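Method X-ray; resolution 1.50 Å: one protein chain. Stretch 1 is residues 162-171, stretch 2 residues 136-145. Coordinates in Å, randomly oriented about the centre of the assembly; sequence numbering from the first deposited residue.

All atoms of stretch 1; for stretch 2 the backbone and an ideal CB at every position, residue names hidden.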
# COMPACT_ATOMS: atom_id res chain seq x y z
N TRP A 162 -14.72 -11.14 4.44
CA TRP A 162 -14.41 -9.88 5.14
C TRP A 162 -13.32 -10.06 6.16
O TRP A 162 -12.45 -9.16 6.27
CB TRP A 162 -15.68 -9.23 5.75
CG TRP A 162 -16.47 -8.52 4.72
CD1 TRP A 162 -17.63 -8.95 4.10
CD2 TRP A 162 -16.11 -7.30 4.08
NE1 TRP A 162 -18.00 -8.03 3.16
CE2 TRP A 162 -17.09 -7.00 3.14
CE3 TRP A 162 -15.04 -6.40 4.26
CZ2 TRP A 162 -17.02 -5.84 2.33
CZ3 TRP A 162 -14.99 -5.24 3.47
CH2 TRP A 162 -15.99 -4.99 2.52
N LEU A 163 -13.28 -11.14 6.93
CA LEU A 163 -12.19 -11.30 7.90
C LEU A 163 -10.83 -11.58 7.21
O LEU A 163 -9.77 -11.23 7.74
CB LEU A 163 -12.50 -12.30 9.03
CG LEU A 163 -13.54 -11.85 10.04
CD1 LEU A 163 -13.92 -13.04 10.97
CD2 LEU A 163 -13.04 -10.66 10.88
N ALA A 164 -10.86 -12.16 6.02
CA ALA A 164 -9.63 -12.29 5.21
C ALA A 164 -9.15 -10.92 4.72
O ALA A 164 -7.94 -10.63 4.75
CB ALA A 164 -9.84 -13.29 4.04
N TYR A 165 -10.08 -10.06 4.30
CA TYR A 165 -9.75 -8.64 4.05
C TYR A 165 -9.11 -8.01 5.29
O TYR A 165 -8.04 -7.41 5.23
CB TYR A 165 -10.97 -7.85 3.60
CG TYR A 165 -10.62 -6.45 3.08
CD1 TYR A 165 -9.71 -6.27 2.03
CD2 TYR A 165 -11.14 -5.33 3.69
CE1 TYR A 165 -9.38 -5.01 1.58
CE2 TYR A 165 -10.82 -4.08 3.25
CZ TYR A 165 -9.95 -3.92 2.19
OH TYR A 165 -9.61 -2.62 1.78
N SER A 166 -9.78 -8.14 6.42
CA SER A 166 -9.32 -7.53 7.65
C SER A 166 -7.95 -8.02 8.07
O SER A 166 -7.10 -7.22 8.53
CB SER A 166 -10.32 -7.79 8.78
OG SER A 166 -11.58 -7.17 8.53
N GLN A 167 -7.65 -9.32 7.90
CA GLN A 167 -6.32 -9.81 8.23
C GLN A 167 -5.28 -9.08 7.39
O GLN A 167 -4.22 -8.69 7.89
CB GLN A 167 -6.18 -11.35 8.03
CG GLN A 167 -4.84 -11.87 8.51
CD GLN A 167 -4.57 -13.35 8.24
OE1 GLN A 167 -4.19 -14.09 9.17
NE2 GLN A 167 -4.61 -13.76 6.97
N SER A 168 -5.57 -8.92 6.10
CA SER A 168 -4.63 -8.27 5.19
C SER A 168 -4.41 -6.79 5.50
O SER A 168 -3.30 -6.29 5.37
CB SER A 168 -5.04 -8.48 3.71
OG SER A 168 -6.08 -7.63 3.28
N LYS A 169 -5.48 -6.13 5.92
CA LYS A 169 -5.43 -4.69 6.25
C LYS A 169 -4.72 -4.42 7.57
O LYS A 169 -4.00 -3.43 7.74
CB LYS A 169 -6.81 -4.06 6.13
CG LYS A 169 -7.38 -4.11 4.72
CD LYS A 169 -6.66 -3.17 3.78
CE LYS A 169 -6.04 -3.83 2.58
NZ LYS A 169 -5.25 -2.82 1.80
N LEU A 170 -4.88 -5.32 8.53
CA LEU A 170 -4.10 -5.32 9.74
C LEU A 170 -2.62 -5.58 9.42
O LEU A 170 -1.73 -4.88 9.93
CB LEU A 170 -4.67 -6.36 10.72
CG LEU A 170 -3.84 -6.55 11.99
CD1 LEU A 170 -3.65 -5.26 12.84
CD2 LEU A 170 -4.41 -7.65 12.86
N ALA A 171 -2.35 -6.55 8.55
CA ALA A 171 -0.99 -6.82 8.10
C ALA A 171 -0.31 -5.59 7.50
O ALA A 171 0.85 -5.30 7.78
CB ALA A 171 -0.94 -8.00 7.13
N UNK A 136 1.76 2.78 2.65
CA UNK A 136 0.91 1.58 2.44
C UNK A 136 -0.52 1.91 2.78
O UNK A 136 -0.78 2.47 3.86
CB UNK A 136 1.39 0.40 3.29
N UNK A 137 -1.44 1.56 1.89
CA UNK A 137 -2.85 1.88 2.07
C UNK A 137 -3.52 0.73 2.83
O UNK A 137 -3.46 -0.42 2.38
CB UNK A 137 -3.53 2.12 0.72
N UNK A 138 -4.18 1.05 3.95
CA UNK A 138 -4.94 0.12 4.76
C UNK A 138 -6.43 0.47 4.74
O UNK A 138 -6.94 0.98 3.73
CB UNK A 138 -4.41 0.11 6.20
N UNK A 139 -7.17 0.15 5.80
CA UNK A 139 -8.60 0.31 5.85
C UNK A 139 -9.09 0.29 7.28
O UNK A 139 -8.47 -0.37 8.13
CB UNK A 139 -9.29 -0.78 5.03
N UNK A 140 -10.25 0.90 7.54
CA UNK A 140 -10.99 0.69 8.78
C UNK A 140 -11.27 -0.79 9.05
O UNK A 140 -11.45 -1.19 10.22
CB UNK A 140 -12.31 1.46 8.73
N UNK A 141 -11.32 -1.60 8.01
CA UNK A 141 -11.51 -3.03 8.17
C UNK A 141 -10.41 -3.71 8.93
O UNK A 141 -10.58 -4.85 9.37
CB UNK A 141 -11.65 -3.69 6.80
N UNK A 142 -9.29 -3.03 9.19
CA UNK A 142 -8.25 -3.64 10.03
C UNK A 142 -8.71 -3.91 11.46
O UNK A 142 -8.15 -4.80 12.10
CB UNK A 142 -7.02 -2.74 10.06
N UNK A 143 -9.67 -3.14 11.94
CA UNK A 143 -10.03 -3.17 13.37
C UNK A 143 -10.43 -4.56 13.87
O UNK A 143 -9.90 -5.01 14.90
CB UNK A 143 -11.18 -2.20 13.63
N UNK A 144 -11.31 -5.29 13.16
CA UNK A 144 -11.62 -6.67 13.61
C UNK A 144 -10.63 -7.72 13.18
O UNK A 144 -10.83 -8.93 13.48
CB UNK A 144 -13.00 -7.08 13.09
N UNK A 145 -9.61 -7.32 12.43
CA UNK A 145 -8.66 -8.28 11.89
C UNK A 145 -7.80 -8.92 12.98
O UNK A 145 -7.56 -8.34 14.02
CB UNK A 145 -7.76 -7.60 10.85

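Stretch 1 is a continuous helix, so stretch 1 offers carbonyl oxygens and, on the flank facing stretch 2, the side chains of Leu163, Tyr165, Ser166, Lys169 and Leu170. Each position of stretch 2 is judged by its ideal CB against these groups.

Position 136 has extended angles (-111/131) and no helix atom within 5.5 Å of its CB. Stretch 1 therefore sets no preference; the residue is Thr136. Position 137 is also extended, and its CB points sideways, 5.3 Å from Lys169 NZ. Many side chains would serve, since the useful group is the backbone carbonyl: Lys169 NZ donates a hydrogen bond to the 137 O at 3.0 Å. The deposited Val137, branched as strands commonly favour, leaves that contact to its backbone.

At 138 the CB lies 3.9 Å from Lys169 O. A short donor, serine or threonine, would suit, as would a small apolar residue that forgoes the bond. Ser138 is found; with chi1 at -176° (t), its OG donates to Lys169 O at 2.8 Å. Its own carbonyl takes part as well, for a water donates to Ser138 O (2.8 Å) and accepts from Lys169 NZ (2.9 Å).

Position 139 points toward the helix, its CB 3.7 Å from Tyr165 OH and 3.8 Å from Lys169 CD. So close an approach favours a small side chain, alanine, serine or perhaps cysteine. It is Ser139, whose CB packs 3.7 Å from Lys169 CD and whose OG lies 3.8 Å from Tyr165 CE2. Ser139 OG also accepts from the backbone N of 141 at 2.9 Å, at the start of the 3-10 segment.

Position 140 points away, with no helix atom within 5.5 Å of its CB, so size is unrestricted by stretch 1; it is Met140. Position 141 points toward the helix, its CB 3.5 Å from Tyr165 CD2 and 3.9 Å from Ser166 OG. Alanine fits well, and serine is conceivable. Ala141 sets its methyl CB against Tyr165 CD2 at 3.5 Å, while its carbonyl O accepts from Ser166 OG at 2.7 Å.

At 142 the CB runs sideways, 3.7 Å from Leu170 N, which already donates to Ser166 O within the helix. Close to backbone atoms of Lys169 and Leu170, this CB leaves the rest of the side chain free to lie beside the helix, so apolar, polar or aromatic residues could all serve, and the view of stretch 1 does not choose histidine. His142, chi1 87° (p), packs its CB 3.6 Å from Leu170 N and sends ND1 back to donate to Ser139 O at 3.0 Å.

Position 143 points away and is free of the helix; it is Trp143. Position 144, at phi -83°, has its CB 4.2 Å from Leu163 CD2, suiting proline or another modest apolar group. Pro144 places CB 4.3 Å from Leu163 CD2 and CG 3.7 Å from Ser166 OG.

Position 145 closes a type I turn begun at 142. An ideal CB would stand 2.4 Å from Ser166 O, a clash, and 3.3 Å from Leu170 CB, so glycine is indicated although -69/156 is open to any residue. Gly145 brings its CA within 3.6 Å of Ser166 CB.

Stretch 2 136-145: TVSSMAHWPG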
# COMPACT_ATOMS: atom_id res chain seq x y z
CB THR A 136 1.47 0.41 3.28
OG1 THR A 136 2.83 0.14 2.88
CG2 THR A 136 0.66 -0.87 3.05
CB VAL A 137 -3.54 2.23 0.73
CG1 VAL A 137 -4.98 2.72 1.01
CG2 VAL A 137 -2.74 3.33 -0.04
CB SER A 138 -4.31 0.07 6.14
OG SER A 138 -4.94 -0.90 7.00
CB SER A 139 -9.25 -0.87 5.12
OG SER A 139 -10.66 -0.93 5.28
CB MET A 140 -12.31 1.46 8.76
CG MET A 140 -12.18 2.94 8.88
SD MET A 140 -11.57 3.57 10.40
CE MET A 140 -12.99 3.21 11.43
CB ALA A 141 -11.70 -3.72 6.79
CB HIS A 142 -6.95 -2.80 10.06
CG HIS A 142 -6.90 -1.71 11.10
ND1 HIS A 142 -7.30 -0.41 10.86
CD2 HIS A 142 -6.46 -1.74 12.38
CE1 HIS A 142 -7.08 0.31 11.95
NE2 HIS A 142 -6.59 -0.47 12.90
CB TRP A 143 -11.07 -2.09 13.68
CG TRP A 143 -10.52 -0.71 13.85
CD1 TRP A 143 -10.34 0.25 12.90
CD2 TRP A 143 -10.08 -0.11 15.10
NE1 TRP A 143 -9.79 1.40 13.46
CE2 TRP A 143 -9.64 1.19 14.81
CE3 TRP A 143 -10.09 -0.55 16.43
CZ2 TRP A 143 -9.15 2.06 15.80
CZ3 TRP A 143 -9.60 0.34 17.42
CH2 TRP A 143 -9.15 1.60 17.08
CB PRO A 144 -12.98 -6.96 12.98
CG PRO A 144 -13.00 -6.06 11.74
CD PRO A 144 -12.29 -4.80 12.18
O HOH W 1 -6.73 -0.42 1.37
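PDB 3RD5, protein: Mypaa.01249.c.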